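Local atomic coordinates of synaptic vesicle membrane protein VAT-1 homolog-like (Homo sapiens, PDB entry 4A27), a protein that probably works as an oxidoreductase of the quinone oxidoreductase branch of the zinc-containing alcohol dehydrogenase family. Residues A90-N93 against Y94-A98; V101-V105 against E106-K110; N126-T129 against A130-L134; F278-L281 against N282-K286. All coordinates share one frame; numbering follows the deposited sequence.

Interaction 1 (A90-N93 against Y94-A98)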
loop_
_atom_site.group_PDB
_atom_site.type_symbol
_atom_site.label_atom_id
_atom_site.label_comp_id
_atom_site.label_asym_id
_atom_site.label_seq_id
_atom_site.Cartn_x
_atom_site.Cartn_y
_atom_site.Cartn_z
ATOM N N ALA A 90 10.777 -20.648 -15.971
ATOM C CA ALA A 90 9.433 -21.071 -15.657
ATOM C C ALA A 90 9.252 -21.310 -14.190
ATOM O O ALA A 90 10.209 -21.665 -13.501
ATOM C CB ALA A 90 9.076 -22.373 -16.446
ATOM N N PHE A 91 8.034 -21.051 -13.722
ATOM C CA PHE A 91 7.635 -21.412 -12.379
ATOM C C PHE A 91 6.986 -22.771 -12.501
ATOM O O PHE A 91 6.329 -23.057 -13.493
ATOM C CB PHE A 91 6.581 -20.444 -11.814
ATOM C CG PHE A 91 7.097 -19.068 -11.492
ATOM C CD1 PHE A 91 7.858 -18.849 -10.362
ATOM C CD2 PHE A 91 6.781 -17.969 -12.295
ATOM C CE1 PHE A 91 8.307 -17.578 -10.072
ATOM C CE2 PHE A 91 7.231 -16.700 -11.996
ATOM C CZ PHE A 91 7.968 -16.505 -10.887
ATOM N N VAL A 92 7.090 -23.576 -11.478
ATOM C CA VAL A 92 6.439 -24.858 -11.524
ATOM C C VAL A 92 6.065 -25.215 -10.105
ATOM O O VAL A 92 6.798 -24.886 -9.165
ATOM C CB VAL A 92 7.318 -25.920 -12.248
ATOM C CG1 VAL A 92 8.612 -26.095 -11.573
ATOM C CG2 VAL A 92 6.575 -27.262 -12.324
ATOM N N ASN A 93 4.872 -25.781 -9.942
ATOM C CA ASN A 93 4.337 -26.032 -8.618
ATOM C C ASN A 93 4.922 -27.344 -8.159
ATOM O O ASN A 93 4.302 -28.390 -8.285
ATOM C CB ASN A 93 2.789 -26.045 -8.643
ATOM C CG ASN A 93 2.163 -25.978 -7.248
ATOM O OD1 ASN A 93 2.843 -25.870 -6.232
ATOM N ND2 ASN A 93 0.842 -26.022 -7.207
ATOM N N TYR A 94 6.138 -27.278 -7.629
ATOM C CA TYR A 94 6.942 -28.475 -7.287
ATOM C C TYR A 94 7.434 -29.084 -8.563
ATOM O O TYR A 94 7.085 -28.623 -9.662
ATOM C CB TYR A 94 6.157 -29.529 -6.473
ATOM C CG TYR A 94 5.792 -29.067 -5.103
ATOM C CD1 TYR A 94 6.685 -29.186 -4.050
ATOM C CD2 TYR A 94 4.570 -28.487 -4.858
ATOM C CE1 TYR A 94 6.372 -28.730 -2.777
ATOM C CE2 TYR A 94 4.247 -28.016 -3.594
ATOM C CZ TYR A 94 5.153 -28.139 -2.558
ATOM O OH TYR A 94 4.802 -27.687 -1.292
ATOM N N ASN A 95 8.283 -30.094 -8.421
ATOM C CA ASN A 95 8.772 -30.888 -9.573
ATOM C C ASN A 95 9.833 -30.233 -10.440
ATOM O O ASN A 95 10.213 -30.795 -11.454
ATOM C CB ASN A 95 7.626 -31.378 -10.466
ATOM C CG ASN A 95 6.717 -32.345 -9.752
ATOM O OD1 ASN A 95 7.152 -33.380 -9.302
ATOM N ND2 ASN A 95 5.458 -32.001 -9.629
ATOM N N ALA A 96 10.384 -29.110 -10.002
ATOM C CA ALA A 96 11.424 -28.447 -10.772
ATOM C C ALA A 96 12.780 -29.163 -10.709
ATOM O O ALA A 96 13.531 -29.067 -11.663
ATOM C CB ALA A 96 11.581 -26.996 -10.334
ATOM N N TRP A 97 13.103 -29.864 -9.620
ATOM C CA TRP A 97 14.420 -30.498 -9.497
ATOM C C TRP A 97 14.545 -31.849 -10.211
ATOM O O TRP A 97 14.810 -32.872 -9.585
ATOM C CB TRP A 97 14.830 -30.661 -8.026
ATOM C CG TRP A 97 14.947 -29.359 -7.297
ATOM C CD1 TRP A 97 14.880 -28.095 -7.841
ATOM C CD2 TRP A 97 15.244 -29.173 -5.908
ATOM N NE1 TRP A 97 15.074 -27.151 -6.864
ATOM C CE2 TRP A 97 15.279 -27.776 -5.669
ATOM C CE3 TRP A 97 15.416 -30.050 -4.828
ATOM C CZ2 TRP A 97 15.512 -27.232 -4.403
ATOM C CZ3 TRP A 97 15.650 -29.524 -3.584
ATOM C CH2 TRP A 97 15.687 -28.118 -3.374
ATOM N N ALA A 98 14.422 -31.818 -11.529
ATOM C CA ALA A 98 14.432 -33.011 -12.368
ATOM C C ALA A 98 14.945 -32.608 -13.748
ATOM O O ALA A 98 14.989 -31.414 -14.092
ATOM C CB ALA A 98 13.028 -33.627 -12.467
#

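Interaction 2 (V101-V105 against E106-K110)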
loop_
_atom_site.group_PDB
_atom_site.type_symbol
_atom_site.label_atom_id
_atom_site.label_comp_id
_atom_site.label_asym_id
_atom_site.label_seq_id
_atom_site.Cartn_x
_atom_site.Cartn_y
_atom_site.Cartn_z
ATOM N N VAL A 101 10.506 -31.325 -16.966
ATOM C CA VAL A 101 9.420 -30.657 -16.262
ATOM C C VAL A 101 8.308 -30.331 -17.253
ATOM O O VAL A 101 8.565 -29.832 -18.349
ATOM C CB VAL A 101 9.953 -29.327 -15.576
ATOM C CG1 VAL A 101 8.896 -28.280 -15.466
ATOM C CG2 VAL A 101 10.550 -29.629 -14.184
ATOM N N CYS A 102 7.071 -30.567 -16.855
ATOM C CA CYS A 102 5.921 -30.068 -17.576
ATOM C C CYS A 102 5.231 -29.023 -16.698
ATOM O O CYS A 102 5.135 -29.195 -15.483
ATOM C CB CYS A 102 4.965 -31.220 -17.941
ATOM S SG CYS A 102 5.592 -32.277 -19.320
ATOM N N THR A 103 4.787 -27.922 -17.304
ATOM C CA THR A 103 4.112 -26.843 -16.553
ATOM C C THR A 103 3.177 -26.042 -17.482
ATOM O O THR A 103 3.468 -25.895 -18.689
ATOM C CB THR A 103 5.165 -25.880 -15.866
ATOM O OG1 THR A 103 4.555 -25.120 -14.800
ATOM C CG2 THR A 103 5.815 -24.950 -16.897
ATOM N N PRO A 104 2.049 -25.540 -16.933
ATOM C CA PRO A 104 1.119 -24.757 -17.747
ATOM C C PRO A 104 1.806 -23.552 -18.389
ATOM O O PRO A 104 2.638 -22.906 -17.763
ATOM C CB PRO A 104 0.049 -24.323 -16.746
ATOM C CG PRO A 104 0.065 -25.353 -15.687
ATOM C CD PRO A 104 1.517 -25.781 -15.571
ATOM N N VAL A 105 1.465 -23.276 -19.641
ATOM C CA VAL A 105 2.138 -22.270 -20.430
ATOM C C VAL A 105 2.077 -20.851 -19.800
ATOM O O VAL A 105 2.940 -20.016 -20.085
ATOM C CB VAL A 105 1.550 -22.219 -21.874
ATOM C CG1 VAL A 105 0.147 -21.581 -21.855
ATOM C CG2 VAL A 105 2.479 -21.488 -22.834
ATOM N N GLU A 106 1.084 -20.574 -18.946
ATOM C CA GLU A 106 0.993 -19.249 -18.351
ATOM C C GLU A 106 2.148 -18.973 -17.393
ATOM O O GLU A 106 2.396 -17.816 -17.092
ATOM C CB GLU A 106 -0.371 -18.935 -17.701
ATOM C CG GLU A 106 -0.820 -19.840 -16.593
ATOM C CD GLU A 106 -1.615 -21.039 -17.085
ATOM O OE1 GLU A 106 -1.523 -21.384 -18.303
ATOM O OE2 GLU A 106 -2.307 -21.652 -16.236
ATOM N N PHE A 107 2.865 -20.019 -16.961
ATOM C CA PHE A 107 4.009 -19.858 -16.078
ATOM C C PHE A 107 5.373 -19.917 -16.765
ATOM O O PHE A 107 6.410 -20.046 -16.103
ATOM C CB PHE A 107 3.953 -20.902 -14.982
ATOM C CG PHE A 107 2.670 -20.920 -14.255
ATOM C CD1 PHE A 107 2.174 -19.758 -13.655
ATOM C CD2 PHE A 107 1.926 -22.093 -14.186
ATOM C CE1 PHE A 107 0.971 -19.778 -12.964
ATOM C CE2 PHE A 107 0.717 -22.130 -13.522
ATOM C CZ PHE A 107 0.228 -20.983 -12.908
ATOM N N VAL A 108 5.383 -19.792 -18.083
ATOM C CA VAL A 108 6.606 -19.937 -18.849
ATOM C C VAL A 108 6.940 -18.648 -19.557
ATOM O O VAL A 108 6.050 -17.963 -20.052
ATOM C CB VAL A 108 6.487 -21.094 -19.905
ATOM C CG1 VAL A 108 7.802 -21.271 -20.629
ATOM C CG2 VAL A 108 6.076 -22.384 -19.233
ATOM N N TYR A 109 8.223 -18.327 -19.635
ATOM C CA TYR A 109 8.646 -17.066 -20.217
ATOM C C TYR A 109 9.870 -17.296 -21.034
ATOM O O TYR A 109 10.816 -17.925 -20.589
ATOM C CB TYR A 109 8.943 -16.005 -19.141
ATOM C CG TYR A 109 7.957 -16.049 -18.021
ATOM C CD1 TYR A 109 6.772 -15.347 -18.071
ATOM C CD2 TYR A 109 8.209 -16.825 -16.902
ATOM C CE1 TYR A 109 5.860 -15.422 -17.024
ATOM C CE2 TYR A 109 7.315 -16.908 -15.886
ATOM C CZ TYR A 109 6.127 -16.240 -15.951
ATOM O OH TYR A 109 5.239 -16.311 -14.877
ATOM N N LYS A 110 9.835 -16.782 -22.252
ATOM C CA LYS A 110 10.949 -16.876 -23.164
ATOM C C LYS A 110 12.049 -16.008 -22.656
ATOM O O LYS A 110 11.799 -14.898 -22.215
ATOM C CB LYS A 110 10.535 -16.349 -24.536
ATOM C CG LYS A 110 9.498 -17.192 -25.227
ATOM C CD LYS A 110 9.347 -16.726 -26.658
ATOM C CE LYS A 110 8.416 -17.605 -27.455
ATOM N NZ LYS A 110 8.302 -17.106 -28.856
#

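Interaction 3 (N126-T129 against A130-L134)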
loop_
_atom_site.group_PDB
_atom_site.type_symbol
_atom_site.label_atom_id
_atom_site.label_comp_id
_atom_site.label_asym_id
_atom_site.label_seq_id
_atom_site.Cartn_x
_atom_site.Cartn_y
_atom_site.Cartn_z
ATOM N N ASN A 126 13.241 -14.214 -7.484
ATOM C CA ASN A 126 13.801 -13.067 -6.795
ATOM C C ASN A 126 13.346 -11.756 -7.408
ATOM O O ASN A 126 12.942 -10.825 -6.667
ATOM C CB ASN A 126 15.322 -13.116 -6.699
ATOM C CG ASN A 126 15.839 -14.248 -5.802
ATOM O OD1 ASN A 126 15.102 -14.828 -5.025
ATOM N ND2 ASN A 126 17.119 -14.553 -5.917
ATOM N N PHE A 127 13.410 -11.640 -8.732
ATOM C CA PHE A 127 13.124 -10.360 -9.346
ATOM C C PHE A 127 11.627 -10.042 -9.411
ATOM O O PHE A 127 11.242 -8.875 -9.251
ATOM C CB PHE A 127 13.805 -10.193 -10.704
ATOM C CG PHE A 127 15.261 -9.829 -10.587
ATOM C CD1 PHE A 127 16.214 -10.810 -10.315
ATOM C CD2 PHE A 127 15.671 -8.500 -10.698
ATOM C CE1 PHE A 127 17.564 -10.467 -10.146
ATOM C CE2 PHE A 127 17.027 -8.149 -10.542
ATOM C CZ PHE A 127 17.967 -9.152 -10.270
ATOM N N VAL A 128 10.772 -11.052 -9.602
ATOM C CA VAL A 128 9.345 -10.786 -9.592
ATOM C C VAL A 128 8.941 -10.383 -8.155
ATOM O O VAL A 128 8.156 -9.480 -7.962
ATOM C CB VAL A 128 8.488 -11.999 -10.116
ATOM C CG1 VAL A 128 7.041 -11.756 -9.921
ATOM C CG2 VAL A 128 8.759 -12.276 -11.626
ATOM N N THR A 129 9.486 -11.044 -7.146
ATOM C CA THR A 129 9.136 -10.699 -5.772
ATOM C C THR A 129 9.484 -9.238 -5.500
ATOM O O THR A 129 8.693 -8.461 -4.981
ATOM C CB THR A 129 9.867 -11.641 -4.792
ATOM O OG1 THR A 129 9.384 -12.962 -4.999
ATOM C CG2 THR A 129 9.684 -11.238 -3.320
ATOM N N ALA A 130 10.701 -8.889 -5.837
ATOM C CA ALA A 130 11.218 -7.548 -5.656
ATOM C C ALA A 130 10.346 -6.534 -6.362
ATOM O O ALA A 130 9.952 -5.527 -5.798
ATOM C CB ALA A 130 12.658 -7.487 -6.196
ATOM N N TYR A 131 9.981 -6.833 -7.589
ATOM C CA TYR A 131 9.262 -5.873 -8.396
ATOM C C TYR A 131 7.860 -5.684 -7.826
ATOM O O TYR A 131 7.359 -4.542 -7.681
ATOM C CB TYR A 131 9.181 -6.341 -9.853
ATOM C CG TYR A 131 8.684 -5.300 -10.766
ATOM C CD1 TYR A 131 7.332 -5.045 -10.909
ATOM C CD2 TYR A 131 9.575 -4.504 -11.473
ATOM C CE1 TYR A 131 6.882 -4.016 -11.758
ATOM C CE2 TYR A 131 9.132 -3.515 -12.295
ATOM C CZ TYR A 131 7.779 -3.265 -12.440
ATOM O OH TYR A 131 7.368 -2.255 -13.324
ATOM N N VAL A 132 7.227 -6.796 -7.475
ATOM C CA VAL A 132 5.859 -6.717 -7.062
ATOM C C VAL A 132 5.763 -5.974 -5.737
ATOM O O VAL A 132 4.822 -5.167 -5.537
ATOM C CB VAL A 132 5.172 -8.084 -7.012
ATOM C CG1 VAL A 132 3.790 -7.897 -6.476
ATOM C CG2 VAL A 132 5.099 -8.713 -8.418
ATOM N N MET A 133 6.715 -6.220 -4.837
ATOM C CA MET A 133 6.693 -5.525 -3.555
ATOM C C MET A 133 6.866 -4.030 -3.692
ATOM O O MET A 133 6.210 -3.267 -2.977
ATOM C CB MET A 133 7.739 -6.087 -2.612
ATOM C CG MET A 133 7.457 -7.522 -2.182
ATOM S SD MET A 133 8.552 -8.086 -0.820
ATOM C CE MET A 133 10.155 -7.819 -1.660
ATOM N N LEU A 134 7.810 -3.620 -4.539
ATOM C CA LEU A 134 8.166 -2.240 -4.643
ATOM C C LEU A 134 7.150 -1.423 -5.403
ATOM O O LEU A 134 6.942 -0.255 -5.065
ATOM C CB LEU A 134 9.515 -2.065 -5.352
ATOM C CG LEU A 134 10.786 -2.442 -4.581
ATOM C CD1 LEU A 134 12.028 -2.408 -5.569
ATOM C CD2 LEU A 134 10.954 -1.555 -3.273
#

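Interaction 4 (F278-L281 against N282-K286)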
loop_
_atom_site.group_PDB
_atom_site.type_symbol
_atom_site.label_atom_id
_atom_site.label_comp_id
_atom_site.label_asym_id
_atom_site.label_seq_id
_atom_site.Cartn_x
_atom_site.Cartn_y
_atom_site.Cartn_z
ATOM N N PHE A 278 3.328 -10.684 1.502
ATOM C CA PHE A 278 3.476 -11.072 0.118
ATOM C C PHE A 278 4.048 -12.499 -0.067
ATOM O O PHE A 278 5.092 -12.820 0.492
ATOM C CB PHE A 278 4.333 -10.093 -0.633
ATOM C CG PHE A 278 4.445 -10.418 -2.094
ATOM C CD1 PHE A 278 3.322 -10.323 -2.923
ATOM C CD2 PHE A 278 5.628 -10.905 -2.623
ATOM C CE1 PHE A 278 3.411 -10.657 -4.286
ATOM C CE2 PHE A 278 5.723 -11.233 -3.977
ATOM C CZ PHE A 278 4.609 -11.115 -4.812
ATOM N N SER A 279 3.335 -13.321 -0.848
ATOM C CA SER A 279 3.727 -14.703 -1.204
ATOM C C SER A 279 3.538 -14.881 -2.684
ATOM O O SER A 279 2.396 -14.969 -3.163
ATOM C CB SER A 279 2.824 -15.706 -0.505
ATOM O OG SER A 279 2.933 -16.975 -1.155
ATOM N N LEU A 280 4.626 -14.860 -3.444
ATOM C CA LEU A 280 4.518 -15.014 -4.882
ATOM C C LEU A 280 3.885 -16.371 -5.281
ATOM O O LEU A 280 3.115 -16.432 -6.232
ATOM C CB LEU A 280 5.891 -14.860 -5.543
ATOM C CG LEU A 280 5.990 -15.044 -7.054
ATOM C CD1 LEU A 280 4.901 -14.219 -7.771
ATOM C CD2 LEU A 280 7.430 -14.645 -7.554
ATOM N N LEU A 281 4.275 -17.447 -4.620
ATOM C CA LEU A 281 3.791 -18.776 -4.992
ATOM C C LEU A 281 2.274 -18.858 -4.880
ATOM O O LEU A 281 1.609 -19.338 -5.812
ATOM C CB LEU A 281 4.478 -19.887 -4.184
ATOM C CG LEU A 281 5.946 -20.047 -4.597
ATOM C CD1 LEU A 281 6.569 -21.104 -3.795
ATOM C CD2 LEU A 281 6.199 -20.337 -6.101
ATOM N N ASN A 282 1.730 -18.341 -3.787
ATOM C CA ASN A 282 0.275 -18.280 -3.620
ATOM C C ASN A 282 -0.417 -17.446 -4.664
ATOM O O ASN A 282 -1.495 -17.822 -5.127
ATOM C CB ASN A 282 -0.106 -17.725 -2.264
ATOM C CG ASN A 282 0.163 -18.690 -1.154
ATOM O OD1 ASN A 282 0.562 -19.838 -1.388
ATOM N ND2 ASN A 282 -0.015 -18.223 0.073
ATOM N N LEU A 283 0.202 -16.329 -5.035
ATOM C CA LEU A 283 -0.332 -15.461 -6.074
ATOM C C LEU A 283 -0.428 -16.214 -7.387
ATOM O O LEU A 283 -1.417 -16.075 -8.109
ATOM C CB LEU A 283 0.553 -14.213 -6.249
ATOM C CG LEU A 283 0.000 -12.976 -6.947
ATOM C CD1 LEU A 283 -1.296 -12.481 -6.276
ATOM C CD2 LEU A 283 1.055 -11.841 -6.946
ATOM N N LEU A 284 0.596 -17.029 -7.668
ATOM C CA LEU A 284 0.678 -17.817 -8.888
ATOM C C LEU A 284 -0.299 -19.018 -8.946
ATOM O O LEU A 284 -1.061 -19.151 -9.894
ATOM C CB LEU A 284 2.082 -18.355 -9.084
ATOM C CG LEU A 284 3.115 -17.307 -9.466
ATOM C CD1 LEU A 284 4.514 -17.870 -9.244
ATOM C CD2 LEU A 284 2.896 -16.829 -10.894
ATOM N N PHE A 285 -0.256 -19.849 -7.917
ATOM C CA PHE A 285 -0.795 -21.199 -7.964
ATOM C C PHE A 285 -2.098 -21.359 -7.181
ATOM O O PHE A 285 -2.733 -22.379 -7.334
ATOM C CB PHE A 285 0.231 -22.215 -7.428
ATOM C CG PHE A 285 1.483 -22.310 -8.242
ATOM C CD1 PHE A 285 1.431 -22.485 -9.619
ATOM C CD2 PHE A 285 2.724 -22.228 -7.637
ATOM C CE1 PHE A 285 2.613 -22.572 -10.380
ATOM C CE2 PHE A 285 3.898 -22.337 -8.395
ATOM C CZ PHE A 285 3.834 -22.495 -9.758
ATOM N N LYS A 286 -2.458 -20.381 -6.337
ATOM C CA LYS A 286 -3.725 -20.395 -5.578
ATOM C C LYS A 286 -4.684 -19.258 -5.942
ATOM O O LYS A 286 -5.897 -19.448 -5.884
ATOM C CB LYS A 286 -3.480 -20.306 -4.070
ATOM C CG LYS A 286 -2.605 -21.376 -3.528
ATOM C CD LYS A 286 -2.598 -21.354 -2.007
ATOM C CE LYS A 286 -1.620 -22.394 -1.457
ATOM N NZ LYS A 286 -1.515 -22.344 0.019
#

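Interaction 1 (A90-N93 against Y94-A98)
The carbonyl of V92 turns back toward the backbone nitrogen of Y94, with V92 O and Y94 N 2.9 Å apart across an inverse gamma turn centred on N93. This tight bend ends the run of strand 87-91 and starts the loop leading to strand 100-104. The side chain of V92 fills the inside of the bend. Its CG1 lies between its own backbone N and carbonyl carbon (chi1 59°), which turns this methyl onto the methyl of A96; the 3.3 Å between V92 CG1 and A96 CB is shorter than a sound carbon contact, and its exact value is doubtful. The other branch goes to the backbone, V92 CG2 lying 3.0 Å from Y94 O. On the outside of the bend, the side chains of N93 and Y94 cross at a slant, N93 OD1 lying 3.4 Å from Y94 CD2, and the amide plane is inclined by only 27° to the phenol ring. Beyond the turn the Y94 ring meets the ring of F66, while V92, N95 and A96 form backbone hydrogen bonds to F66, V63 and G65. Within the GroES-like domain the bend probably owes its shape chiefly to the backbone. The buried V92-A96 pair serves as apolar filling, whereas the amide of N93, on the exposed side, touches its aromatic neighbour without a directional side-chain bond to it.

Interaction 2 (V101-V105 against E106-K110)
Two backbone hydrogen bonds carry the turn between P104 and V108. F107 N donates to P104 O over 3.0 Å in a nearly straight bond (164°); V108 N donates to V105 O over 3.2 Å at 153°. Each spans three residues, and with V105 and E106 in a 3-10 conformation they make two overlapping type I turns, the link from strand 100-104 to the short strand 108-110.

Apolar contacts close the inside. The methyls T103 CG2 and V108 CG2 press together at 3.5 Å, a tight fit. T103 CG2 sits between its own backbone N and carbonyl carbon, which leaves OG1 anti to that nitrogen (chi1 -161°) and bonded to the carbonyl oxygen of F91. The proline ring meets F107 along one border: P104 CD lies at the edge of the phenyl, in its plane, and P104 CB is 3.9 Å from F107 CD2. One face of the same phenyl carries E106 CG, 3.9 Å above its centre, and F285 adds an edge-to-face ring contact.

The polar end of E106 is folded back. Its CG lies between the backbone N and carbonyl carbon and the chain bends again at chi2, which lays the carboxylate beside P104, E106 OE2 being 3.6 Å from P104 CB.

The two backbone bonds are unequal in quality. The one from V108 N to V105 O is both longer and less straight, and the second turn is probably held less firmly by its hydrogen bond, with the T103-V108 methyl contact beside it.

Interaction 3 (N126-T129 against A130-L134)
F127 and Y131 lie one helical turn apart, with Y131 CB 3.3 Å from F127 O, but their rings serve different neighbours. The phenyl of F127 meets that of F123 with the planes almost parallel, about 10° apart, while the phenol of Y131 meets the F135 ring at about 50°. The backbone of this stretch carries i to i+4 hydrogen bonds: A130, Y131, V132 and M133 donate their N-H groups to N126, F127, V128 and T129, and the helix widens into a pi-type turn at 132-134. Y131 N to F127 O and V132 N to V128 O are the shortest of the four, both 2.9 Å. Two side-chain pairs follow the same spacing. V128 and V132 lie alongside each other, CG1 of V128 being 3.9 Å from CG2 of V132, and that V132 methyl also rests on V128 O at 3.2 Å. T129 and M133 are likewise side by side. The methionine chain bends at its last torsion (chi3 -58°), bringing M133 CE to 3.8 Å from T129 CG2. The threonine hydroxyl is turned the other way, beside its own backbone N, and bonds to the carbonyl oxygen of M125. Helix 124-137 is thus wedged between several elements: F127 and A130 lie on helix 154-163, V128 and Y131 on helix 290-305, and T129, V132 and M133 on F278 at the end of strand 274-278.

Interaction 4 (F278-L281 against N282-K286)
F278 and L283 meet at about a right angle, L283 CD2 touching the edge of the phenyl near its plane, 3.7 Å from F278 CE1. One face of that ring takes the backbone nitrogen of L280, above the plane and offset toward the rim. S279 points its hydroxyl into the first turn of the helix: with OG anti to its own backbone N (chi1 162°), OG accepts from N282 N over 3.2 Å at 159°. The side chain of N282 lies alongside this hydroxyl, but its amide nitrogen is engaged elsewhere, donating to the carbonyl oxygen of E270 of the second subunit.

S279 is thus the N-cap of helix 280-285, and S279 O is also bonded by L283 N. The cap stands directly after strand 274-278, the last strand, within this chain, of the parallel sheet with Rossmann order 3-2-1-4-5-6. The second subunit comes up to this corner, where N272 of that subunit accepts a bond from S279 N through OD1.

Further along, L280 and L284 approach at a slant, with L280 CG 3.9 Å from L284 CD1. L281 and F285 run side by side and point the same way, L281 CD2 lying 3.8 Å from F285 CE2. The F285 ring has L284 CB over the centre of one face, 4.0 Å above the plane. In the backbone, L284 N and F285 N donate to L280 O and L281 O, the latter bond being 2.9 Å long. L280, L283 and L284 all reach I293 of helix 290-305.

Along the chain the four contacts come in series, 1 to 4. Interactions 1 and 2 lie in the GroES-like domain, their centres 10 Å apart, and feed one sheet in which strands 87-91 and 108-110 are neighbours. Interaction 3, on helix 124-137, has its centre about 20 Å from that of interaction 1 and does not touch either of them. Interaction 4 bridges the gap: its centre is 14 Å from that of interaction 1, 15 Å from that of interaction 2 and 12 Å from that of interaction 3, and it touches all three. F285 and L284 reach F91 and F107, while F278 and L280 pack on helix 124-137. The stretch 278-286 thus packs the Rossmann-type part against the GroES-like domain.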